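Local atomic coordinates of glycosyl hydrolases family 31 family protein (Aspergillus niger, PDB entry 6DRU), a protein that catalyses the hydrolytic release of alpha-xylose from the non-reducing terminal glucose of xyloglucan oligosaccharides. Residues D493-Q498 with L545-F550; V497-G502 with Q641-G646; G511-D516 with S612-L617; S629-V632 with N637-T640. All coordinates share one frame; numbering follows the deposited sequence.

Contact 1: D493-Q498 with L545-F550; sequences DTLAVQ and LAWTTF. With NAG (2-acetamido-2-deoxy-beta-D-glucopyranose), chain E.
Two successive helices on the outside of the TIM barrel, 492-508 and 535-548, meet where the indole of Trp547 reaches Leu495 and Gln498. With CG of Trp547 anti to its backbone nitrogen (chi1 174°), the ring extends from one helix to the other and presents its six-membered part. Leu495 comes in obliquely, its CD1 lying 3.5 Å from Trp547 CE3, and the two side chains run past one another in opposing senses. Gln498 touches the same ring differently: its CB sits near the indole plane at the ring edge, 3.7 Å from Trp547 CH2. Only the aliphatic root of this glutamine takes part, because the chain bends at chi2 (-47°) and carries the amide off, where OE1 hydrogen-bonds to Ser485 OG and NE2 makes a weak bond to Thr494 O of the preceding turn. In the beta/alpha order of the barrel the first helix follows strand 481-484 and the second follows strand 513-514, so this is packing between neighbouring helices. The indole NE1 is satisfied by Tyr643 OH of the C-terminal domain. Just along the chain, Thr549 OG1 bonds to Ala546 O at 3.1 Å, from the same face of that carbonyl as Thr549 N. Beyond the contact, Asp493 OD1 lies 3.3 Å from C5 of an N-acetylglucosamine of an attached glycan.

Contact 2: V497-G502 with Q641-G646; sequences VQVASG and QQYMFG. With NAG (2-acetamido-2-deoxy-beta-D-glucopyranose), chain B.
Val499, on the barrel helix 492-508, packs on Gln641, just before strand 643-645, and on Tyr643, its first residue; the strand belongs to the antiparallel sheet of the C-terminal domain, so the contact is part of the seam between the two domains. From Val499 CB, 4.1 Å from Gln641 CA, the side chain divides. CG1, anti to the backbone nitrogen (chi1 -175°), does most of the touching: it lies 3.8 Å from Gln641 CA and reaches Tyr643 CD1 at 3.9 Å, approaching the phenol ring obliquely, the two side chains crossing nearly perpendicularly. CG2 turns toward Trp547 of the neighbouring barrel helix. The backbone of Gln641, the first residue to leave the helical conformation after helix 637-640, thus lies against the valine; its CB points away and the chain runs extended beyond CG. There the amide meets both protein and sugar, and the side chain also packs on Ala496 of helix 492-508. OE1 is hydrogen-bonded to His158 NE2 and to Asn637 ND2, and the adjoining N-acetylglucosamine is also hydrogen-bonded to Thr655 OG1. Gln641 NE2 adds a weak, bent hydrogen bond of 3.3 Å to O7 of that sugar, with an angle of 139° at the hydrogen.

Contact 3: G511-D516 with S612-L617; sequences GWWTVD and SIMRPL
Met614 and Trp513 make the close part of this buried contact, between strand 513-514 of the TIM barrel and strand 614-615, an outermost strand of the C-terminal domain's antiparallel sheet. Met614 SD lies 3.6 Å from Trp513 CE3 and 4.6 Å from the centre of the indole's six-membered ring, 59° off the ring normal, a Met-aromatic contact of oblique approach. The methyl follows, its CE 4.1 Å from Trp513 CZ3, because the methionine chain is extended through chi2 and then bends at chi3 (-66°). Leu503 of helix 492-508 also packs on Met614, and Ala505 of that helix on Trp513.

The other end is looser. Ile613 CD1 stands 4.0 Å from Gly511 O, and a water bridges the two backbones: it donates to Gly511 O at 3.0 Å and accepts from Met614 N at 3.1 Å. Gly511 O also receives a weak bond from Trp513 N, closing an inverse gamma turn centred on Trp512. Behind Ile613, Arg615 NH1 bonds to Ser612 O, in the carbonyl plane and on a lone pair, while the guanidinium forms salt bridges with Asp229 and Asp620. Dispersion between sulfur and indole thus probably supplies much of the direct attraction between the segments, whereas Gly511 O and Met614 N are joined only through the bridging water.

Contact 4: S629-V632 with N637-T640; sequences SQLV and NYTT. With NAG (2-acetamido-2-deoxy-beta-D-glucopyranose), chain B.
Thr639 packs its methyl and sets its hydroxyl against Leu631 and Val632 near the end of helix 628-633. The methyl CG2 fits against Val632 CG2 and Leu631 CB, each 3.7 Å away, and the hydroxyl OG1 lies 2.8 Å from Leu631 O. That hydroxyl is also within hydrogen-bonding reach of Ser636 O. The torsion chi1 of 52° places OG1 between the backbone nitrogen and the carbonyl carbon, which sets the oxygen facing Leu631 O and leaves the methyl facing the two aliphatic side chains. Farther out, Leu631 CD2 comes to the edge of the Tyr638 ring, near its plane, 4.4 Å from Tyr638 CD2. The short connection between the helices holds this in place: Ser636 O also receives Thr640 OG1, Ser636 OG bonds to Tyr638 N, and Val632 rests on Gln148 and Ile160 of loops outside the pair. At the far side of helix 637-640, Asn637 ND2 is bonded covalently to C1 of an N-acetylglucosamine, 1.5 Å away. Asn637, Tyr638 and Thr639 form an Asn-X-Thr sequon, so the threonine that packs against helix 628-633 is also the third residue of an occupied N-glycosylation site, carried on the second of two short consecutive helices of the C-terminal domain.

Overall arrangement
Contacts 1 and 2 share helix 492-508, and contact 3 packs beside it through Leu503 and Ala505: contact 1 joins the helix to the next barrel helix, contact 2 to the C-terminal domain, and contact 3 lies about 7 Å from contact 2 between centres. Tyr643 OH of contact 2 is hydrogen-bonded to Phe550 O of contact 1, while Met644 O to Arg615 N, 2.7 Å, pairs the strands of contacts 2 and 3. Contact 4, about 11 Å from contact 2, shares its glycan and packs Thr640 O against Val499 CB at 3.5 Å. The active site is not far: the side chain of Gln498 is about 9 Å from that of the proton donor Asp487, and the side chain of Trp513 is about 13 Å from the bound xylose.

Contact 1: D493-Q498 with L545-F550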
# COMPACT_ATOMS: atom_id res chain seq x y z
N ASP A 493 -30.30 29.70 -14.16
CA ASP A 493 -29.50 29.59 -12.95
C ASP A 493 -28.02 29.46 -13.27
O ASP A 493 -27.17 29.95 -12.51
CB ASP A 493 -29.97 28.40 -12.11
CG ASP A 493 -29.26 28.31 -10.77
OD1 ASP A 493 -29.06 29.36 -10.13
OD2 ASP A 493 -28.91 27.19 -10.36
N THR A 494 -27.68 28.80 -14.39
CA THR A 494 -26.28 28.63 -14.75
C THR A 494 -25.61 29.97 -15.04
O THR A 494 -24.46 30.19 -14.66
CB THR A 494 -26.17 27.70 -15.96
OG1 THR A 494 -26.65 26.40 -15.61
CG2 THR A 494 -24.73 27.59 -16.42
N LEU A 495 -26.32 30.87 -15.72
CA LEU A 495 -25.74 32.17 -16.04
C LEU A 495 -25.35 32.93 -14.78
O LEU A 495 -24.35 33.65 -14.77
CB LEU A 495 -26.72 32.98 -16.89
CG LEU A 495 -26.46 34.48 -17.04
CD1 LEU A 495 -25.23 34.72 -17.90
CD2 LEU A 495 -27.67 35.17 -17.63
N ALA A 496 -26.13 32.77 -13.70
CA ALA A 496 -25.82 33.47 -12.46
C ALA A 496 -24.59 32.90 -11.76
O ALA A 496 -23.84 33.64 -11.12
CB ALA A 496 -27.03 33.43 -11.52
N VAL A 497 -24.37 31.58 -11.86
CA VAL A 497 -23.25 30.97 -11.15
C VAL A 497 -21.93 31.18 -11.87
O VAL A 497 -20.87 31.12 -11.22
CB VAL A 497 -23.51 29.48 -10.89
CG1 VAL A 497 -24.89 29.27 -10.29
CG2 VAL A 497 -23.34 28.67 -12.15
N GLN A 498 -21.94 31.40 -13.19
CA GLN A 498 -20.69 31.56 -13.92
C GLN A 498 -19.91 32.78 -13.47
O GLN A 498 -18.68 32.79 -13.55
CB GLN A 498 -20.97 31.65 -15.43
CG GLN A 498 -21.61 30.42 -16.03
CD GLN A 498 -20.93 29.15 -15.59
OE1 GLN A 498 -19.76 28.92 -15.88
NE2 GLN A 498 -21.66 28.30 -14.88
N LEU A 545 -25.25 36.50 -24.18
CA LEU A 545 -24.33 37.07 -25.16
C LEU A 545 -23.95 38.50 -24.79
O LEU A 545 -22.82 38.93 -25.02
CB LEU A 545 -24.96 37.01 -26.55
CG LEU A 545 -24.10 37.28 -27.80
CD1 LEU A 545 -23.94 38.76 -28.09
CD2 LEU A 545 -22.74 36.61 -27.66
N ALA A 546 -24.90 39.26 -24.23
CA ALA A 546 -24.60 40.62 -23.81
C ALA A 546 -23.55 40.65 -22.71
O ALA A 546 -22.70 41.54 -22.68
CB ALA A 546 -25.88 41.32 -23.35
N TRP A 547 -23.59 39.67 -21.80
CA TRP A 547 -22.63 39.63 -20.70
C TRP A 547 -21.22 39.36 -21.21
O TRP A 547 -20.25 39.93 -20.70
CB TRP A 547 -23.04 38.58 -19.68
CG TRP A 547 -22.03 38.39 -18.59
CD1 TRP A 547 -21.35 39.36 -17.92
CD2 TRP A 547 -21.58 37.14 -18.05
NE1 TRP A 547 -20.51 38.80 -16.99
CE2 TRP A 547 -20.63 37.43 -17.05
CE3 TRP A 547 -21.90 35.80 -18.31
CZ2 TRP A 547 -19.99 36.44 -16.32
CZ3 TRP A 547 -21.26 34.82 -17.58
CH2 TRP A 547 -20.32 35.14 -16.59
N THR A 548 -21.09 38.49 -22.22
CA THR A 548 -19.77 38.14 -22.73
C THR A 548 -19.06 39.34 -23.35
O THR A 548 -17.83 39.30 -23.51
CB THR A 548 -19.88 37.02 -23.76
OG1 THR A 548 -20.57 37.50 -24.92
CG2 THR A 548 -20.65 35.84 -23.18
N THR A 549 -19.80 40.40 -23.69
CA THR A 549 -19.15 41.63 -24.15
C THR A 549 -18.25 42.21 -23.07
O THR A 549 -17.21 42.79 -23.39
CB THR A 549 -20.21 42.65 -24.57
OG1 THR A 549 -21.22 42.01 -25.36
CG2 THR A 549 -19.57 43.78 -25.38
N PHE A 550 -18.64 42.07 -21.81
CA PHE A 550 -17.88 42.63 -20.70
C PHE A 550 -17.17 41.52 -19.93
O PHE A 550 -17.27 41.44 -18.70
CB PHE A 550 -18.80 43.45 -19.80
CG PHE A 550 -19.54 44.53 -20.53
CD1 PHE A 550 -18.99 45.78 -20.69
CD2 PHE A 550 -20.79 44.27 -21.08
CE1 PHE A 550 -19.67 46.77 -21.37
CE2 PHE A 550 -21.48 45.26 -21.76
CZ PHE A 550 -20.91 46.51 -21.91
C1 NAG E . -30.15 29.55 -6.30
C2 NAG E . -30.37 28.43 -5.31
C3 NAG E . -30.63 27.13 -5.98
C4 NAG E . -31.69 27.26 -7.05
C5 NAG E . -31.34 28.40 -7.98
C6 NAG E . -32.44 28.58 -9.01
C7 NAG E . -29.28 28.64 -3.10
C8 NAG E . -28.05 28.50 -2.24
N2 NAG E . -29.22 28.30 -4.48
O3 NAG E . -31.00 26.17 -5.01
O4 NAG E . -31.76 26.07 -7.79
O5 NAG E . -31.19 29.58 -7.24
O6 NAG E . -33.65 28.86 -8.35
O7 NAG E . -30.32 29.05 -2.63

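Contact 2: V497-G502 with Q641-G646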
# COMPACT_ATOMS: atom_id res chain seq x y z
N VAL A 497 -24.37 31.58 -11.86
CA VAL A 497 -23.25 30.97 -11.15
C VAL A 497 -21.93 31.18 -11.87
O VAL A 497 -20.87 31.12 -11.22
CB VAL A 497 -23.51 29.48 -10.89
CG1 VAL A 497 -24.89 29.27 -10.29
CG2 VAL A 497 -23.34 28.67 -12.15
N GLN A 498 -21.94 31.40 -13.19
CA GLN A 498 -20.69 31.56 -13.92
C GLN A 498 -19.91 32.78 -13.47
O GLN A 498 -18.68 32.79 -13.55
CB GLN A 498 -20.97 31.65 -15.43
CG GLN A 498 -21.61 30.42 -16.03
CD GLN A 498 -20.93 29.15 -15.59
OE1 GLN A 498 -19.76 28.92 -15.88
NE2 GLN A 498 -21.66 28.30 -14.88
N VAL A 499 -20.61 33.82 -12.99
CA VAL A 499 -19.94 35.05 -12.60
C VAL A 499 -19.00 34.80 -11.43
O VAL A 499 -17.83 35.21 -11.45
CB VAL A 499 -20.97 36.15 -12.27
CG1 VAL A 499 -20.26 37.46 -11.98
CG2 VAL A 499 -21.96 36.30 -13.41
N ALA A 500 -19.49 34.12 -10.39
CA ALA A 500 -18.68 33.87 -9.21
C ALA A 500 -17.47 32.99 -9.53
O ALA A 500 -16.43 33.11 -8.88
CB ALA A 500 -19.53 33.23 -8.11
N SER A 501 -17.60 32.10 -10.52
CA SER A 501 -16.46 31.27 -10.91
C SER A 501 -15.35 32.11 -11.52
O SER A 501 -14.17 31.90 -11.21
CB SER A 501 -16.92 30.19 -11.90
OG SER A 501 -15.89 29.24 -12.14
N GLY A 502 -15.70 33.07 -12.38
CA GLY A 502 -14.69 33.94 -12.95
C GLY A 502 -14.08 34.89 -11.94
O GLY A 502 -12.92 35.30 -12.09
N GLN A 641 -22.52 38.25 -8.26
CA GLN A 641 -23.03 38.45 -9.61
C GLN A 641 -22.78 39.86 -10.14
O GLN A 641 -23.27 40.20 -11.22
CB GLN A 641 -24.53 38.13 -9.67
CG GLN A 641 -24.88 36.72 -9.21
CD GLN A 641 -26.36 36.43 -9.29
OE1 GLN A 641 -26.88 35.57 -8.57
NE2 GLN A 641 -27.06 37.15 -10.16
N GLN A 642 -22.05 40.70 -9.41
CA GLN A 642 -21.58 41.99 -9.90
C GLN A 642 -20.07 42.04 -9.80
O GLN A 642 -19.46 41.36 -8.97
CB GLN A 642 -22.18 43.16 -9.10
CG GLN A 642 -23.69 43.16 -8.98
CD GLN A 642 -24.20 44.38 -8.22
OE1 GLN A 642 -25.40 44.51 -7.96
NE2 GLN A 642 -23.29 45.27 -7.86
N TYR A 643 -19.46 42.86 -10.65
CA TYR A 643 -18.01 42.97 -10.66
C TYR A 643 -17.60 44.22 -11.43
O TYR A 643 -18.38 44.77 -12.21
CB TYR A 643 -17.34 41.74 -11.28
CG TYR A 643 -17.67 41.53 -12.74
CD1 TYR A 643 -18.83 40.89 -13.13
CD2 TYR A 643 -16.80 41.98 -13.73
CE1 TYR A 643 -19.13 40.70 -14.46
CE2 TYR A 643 -17.09 41.80 -15.07
CZ TYR A 643 -18.25 41.15 -15.43
OH TYR A 643 -18.55 40.96 -16.76
N MET A 644 -16.37 44.65 -11.20
CA MET A 644 -15.77 45.73 -11.96
C MET A 644 -14.99 45.14 -13.13
O MET A 644 -14.01 44.41 -12.92
CB MET A 644 -14.86 46.58 -11.08
CG MET A 644 -15.60 47.41 -10.03
SD MET A 644 -16.49 48.84 -10.68
CE MET A 644 -15.13 49.85 -11.27
N PHE A 645 -15.43 45.42 -14.35
CA PHE A 645 -14.71 45.01 -15.55
C PHE A 645 -13.75 46.14 -15.92
O PHE A 645 -14.14 47.13 -16.55
CB PHE A 645 -15.67 44.70 -16.69
CG PHE A 645 -15.01 44.14 -17.91
CD1 PHE A 645 -14.32 42.94 -17.84
CD2 PHE A 645 -15.07 44.80 -19.12
CE1 PHE A 645 -13.70 42.42 -18.95
CE2 PHE A 645 -14.46 44.28 -20.24
CZ PHE A 645 -13.77 43.08 -20.16
N GLY A 646 -12.49 45.99 -15.52
CA GLY A 646 -11.54 47.07 -15.59
C GLY A 646 -11.77 48.05 -14.46
O GLY A 646 -12.58 47.81 -13.56
C1 NAG B . -28.96 34.73 -6.01
C2 NAG B . -29.80 34.16 -7.14
C3 NAG B . -30.53 32.92 -6.75
C4 NAG B . -29.58 31.94 -6.11
C5 NAG B . -28.87 32.61 -4.95
C6 NAG B . -27.93 31.63 -4.29
C7 NAG B . -30.65 35.70 -8.86
C8 NAG B . -31.65 36.74 -9.31
N2 NAG B . -30.74 35.14 -7.56
O3 NAG B . -31.14 32.37 -7.89
O4 NAG B . -30.29 30.82 -5.64
O5 NAG B . -28.16 33.71 -5.45
O6 NAG B . -26.62 32.15 -4.27
O7 NAG B . -29.78 35.33 -9.62

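Contact 3: G511-D516 with S612-L617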
# COMPACT_ATOMS: atom_id res chain seq x y z
N GLY A 511 -6.39 35.84 -15.39
CA GLY A 511 -7.11 36.95 -15.97
C GLY A 511 -7.82 36.59 -17.26
O GLY A 511 -8.92 37.08 -17.53
N TRP A 512 -7.20 35.73 -18.06
CA TRP A 512 -7.76 35.33 -19.35
C TRP A 512 -8.82 34.26 -19.10
O TRP A 512 -8.58 33.05 -19.21
CB TRP A 512 -6.66 34.82 -20.29
CG TRP A 512 -5.56 35.82 -20.58
CD1 TRP A 512 -5.21 36.91 -19.84
CD2 TRP A 512 -4.68 35.80 -21.71
NE1 TRP A 512 -4.16 37.57 -20.44
CE2 TRP A 512 -3.82 36.91 -21.59
CE3 TRP A 512 -4.54 34.96 -22.82
CZ2 TRP A 512 -2.83 37.20 -22.53
CZ3 TRP A 512 -3.55 35.24 -23.75
CH2 TRP A 512 -2.71 36.35 -23.60
N TRP A 513 -10.03 34.72 -18.78
CA TRP A 513 -11.13 33.84 -18.43
C TRP A 513 -12.36 34.21 -19.26
O TRP A 513 -12.56 35.38 -19.61
CB TRP A 513 -11.46 33.94 -16.94
CG TRP A 513 -12.56 33.03 -16.49
CD1 TRP A 513 -12.45 31.74 -16.09
CD2 TRP A 513 -13.95 33.36 -16.40
NE1 TRP A 513 -13.68 31.23 -15.75
CE2 TRP A 513 -14.62 32.21 -15.93
CE3 TRP A 513 -14.69 34.51 -16.67
CZ2 TRP A 513 -16.00 32.19 -15.73
CZ3 TRP A 513 -16.06 34.49 -16.46
CH2 TRP A 513 -16.70 33.33 -15.99
N THR A 514 -13.17 33.21 -19.57
CA THR A 514 -14.35 33.41 -20.41
C THR A 514 -15.32 32.25 -20.19
O THR A 514 -15.07 31.34 -19.40
CB THR A 514 -13.94 33.54 -21.88
OG1 THR A 514 -15.09 33.41 -22.72
CG2 THR A 514 -12.89 32.50 -22.24
N VAL A 515 -16.45 32.30 -20.90
CA VAL A 515 -17.51 31.31 -20.79
C VAL A 515 -17.99 30.94 -22.19
O VAL A 515 -17.52 31.48 -23.20
CB VAL A 515 -18.71 31.81 -19.95
CG1 VAL A 515 -18.38 31.83 -18.48
CG2 VAL A 515 -19.16 33.18 -20.44
N ASP A 516 -18.94 30.01 -22.24
CA ASP A 516 -19.70 29.71 -23.46
C ASP A 516 -20.97 30.56 -23.44
O ASP A 516 -21.85 30.35 -22.60
CB ASP A 516 -20.03 28.23 -23.55
CG ASP A 516 -18.83 27.38 -23.88
OD1 ASP A 516 -18.98 26.14 -23.93
OD2 ASP A 516 -17.72 27.94 -24.03
N SER A 612 -6.00 42.75 -11.73
CA SER A 612 -7.09 41.87 -12.14
C SER A 612 -8.00 42.56 -13.14
O SER A 612 -8.34 43.74 -13.00
CB SER A 612 -7.89 41.43 -10.92
OG SER A 612 -7.07 40.78 -9.97
N ILE A 613 -8.41 41.81 -14.17
CA ILE A 613 -9.22 42.36 -15.25
C ILE A 613 -10.67 42.47 -14.79
O ILE A 613 -11.18 43.58 -14.61
CB ILE A 613 -9.08 41.51 -16.52
CG1 ILE A 613 -7.62 41.50 -16.98
CG2 ILE A 613 -9.98 42.06 -17.62
CD1 ILE A 613 -7.37 40.67 -18.20
N MET A 614 -11.34 41.34 -14.60
CA MET A 614 -12.66 41.36 -13.98
C MET A 614 -12.48 41.23 -12.47
O MET A 614 -11.80 40.31 -11.99
CB MET A 614 -13.58 40.28 -14.55
CG MET A 614 -13.11 38.85 -14.45
SD MET A 614 -14.28 37.75 -15.27
CE MET A 614 -15.73 37.92 -14.23
N ARG A 615 -13.08 42.15 -11.73
CA ARG A 615 -12.68 42.44 -10.36
C ARG A 615 -13.85 42.26 -9.40
O ARG A 615 -14.86 42.97 -9.53
CB ARG A 615 -12.14 43.87 -10.27
CG ARG A 615 -10.98 44.14 -11.22
CD ARG A 615 -10.61 45.61 -11.27
NE ARG A 615 -10.14 46.12 -9.99
CZ ARG A 615 -8.92 45.90 -9.50
NH1 ARG A 615 -8.04 45.19 -10.20
NH2 ARG A 615 -8.58 46.40 -8.32
N PRO A 616 -13.76 41.34 -8.44
CA PRO A 616 -14.77 41.29 -7.38
C PRO A 616 -14.77 42.58 -6.58
O PRO A 616 -13.76 43.28 -6.48
CB PRO A 616 -14.33 40.09 -6.53
CG PRO A 616 -12.89 39.88 -6.87
CD PRO A 616 -12.76 40.27 -8.31
N LEU A 617 -15.94 42.90 -6.01
CA LEU A 617 -16.16 44.22 -5.43
C LEU A 617 -15.27 44.50 -4.22
O LEU A 617 -15.05 45.67 -3.90
CB LEU A 617 -17.62 44.39 -5.03
CG LEU A 617 -18.62 44.37 -6.19
CD1 LEU A 617 -20.04 44.63 -5.69
CD2 LEU A 617 -18.23 45.38 -7.26
O HOH W 1 -10.04 38.63 -15.28

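Contact 4: S629-V632 with N637-T640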
# COMPACT_ATOMS: atom_id res chain seq x y z
N SER A 629 -18.01 44.32 3.11
CA SER A 629 -17.37 43.25 3.86
C SER A 629 -18.36 42.16 4.23
O SER A 629 -18.04 40.97 4.15
CB SER A 629 -16.71 43.81 5.12
OG SER A 629 -16.16 42.77 5.91
N GLN A 630 -19.58 42.53 4.62
CA GLN A 630 -20.56 41.51 5.00
C GLN A 630 -21.24 40.92 3.77
O GLN A 630 -21.59 39.73 3.77
CB GLN A 630 -21.59 42.10 5.97
CG GLN A 630 -22.65 41.11 6.47
CD GLN A 630 -23.91 41.02 5.60
OE1 GLN A 630 -23.95 41.51 4.47
NE2 GLN A 630 -24.94 40.37 6.13
N LEU A 631 -21.43 41.72 2.72
CA LEU A 631 -22.04 41.20 1.50
C LEU A 631 -21.19 40.13 0.83
O LEU A 631 -21.73 39.30 0.09
CB LEU A 631 -22.30 42.34 0.51
CG LEU A 631 -23.39 43.35 0.88
CD1 LEU A 631 -23.27 44.60 0.02
CD2 LEU A 631 -24.76 42.72 0.73
N VAL A 632 -19.88 40.13 1.07
CA VAL A 632 -19.03 39.08 0.52
C VAL A 632 -19.06 37.85 1.42
O VAL A 632 -19.09 36.72 0.92
CB VAL A 632 -17.60 39.61 0.32
CG1 VAL A 632 -16.69 38.50 -0.16
CG2 VAL A 632 -17.60 40.76 -0.67
N ASN A 637 -25.94 38.13 -3.69
CA ASN A 637 -25.97 38.25 -5.14
C ASN A 637 -25.33 39.54 -5.63
O ASN A 637 -24.90 39.60 -6.79
CB ASN A 637 -27.41 38.16 -5.66
CG ASN A 637 -28.09 36.85 -5.30
OD1 ASN A 637 -28.54 36.66 -4.17
ND2 ASN A 637 -28.17 35.94 -6.27
N TYR A 638 -25.24 40.56 -4.78
CA TYR A 638 -24.61 41.81 -5.17
C TYR A 638 -23.09 41.69 -5.31
O TYR A 638 -22.48 42.53 -5.98
CB TYR A 638 -24.95 42.92 -4.17
CG TYR A 638 -26.42 43.27 -4.15
CD1 TYR A 638 -27.13 43.44 -5.32
CD2 TYR A 638 -27.09 43.43 -2.94
CE1 TYR A 638 -28.48 43.76 -5.30
CE2 TYR A 638 -28.43 43.75 -2.91
CZ TYR A 638 -29.12 43.91 -4.10
OH TYR A 638 -30.46 44.23 -4.07
N THR A 639 -22.48 40.68 -4.69
CA THR A 639 -21.05 40.47 -4.80
C THR A 639 -20.66 39.24 -5.60
O THR A 639 -19.56 39.20 -6.15
CB THR A 639 -20.41 40.37 -3.40
OG1 THR A 639 -21.11 39.39 -2.63
CG2 THR A 639 -20.49 41.71 -2.69
N THR A 640 -21.54 38.24 -5.69
CA THR A 640 -21.27 37.06 -6.50
C THR A 640 -21.73 37.21 -7.95
O THR A 640 -21.37 36.37 -8.78
CB THR A 640 -21.93 35.82 -5.88
OG1 THR A 640 -23.36 35.94 -5.96
CG2 THR A 640 -21.52 35.66 -4.43
C1 NAG B . -28.96 34.73 -6.01
C2 NAG B . -29.80 34.16 -7.14
C3 NAG B . -30.53 32.92 -6.75
C4 NAG B . -29.58 31.94 -6.11
C5 NAG B . -28.87 32.61 -4.95
C6 NAG B . -27.93 31.63 -4.29
C7 NAG B . -30.65 35.70 -8.86
C8 NAG B . -31.65 36.74 -9.31
N2 NAG B . -30.74 35.14 -7.56
O3 NAG B . -31.14 32.37 -7.89
O4 NAG B . -30.29 30.82 -5.64
O5 NAG B . -28.16 33.71 -5.45
O6 NAG B . -26.62 32.15 -4.27
O7 NAG B . -29.78 35.33 -9.62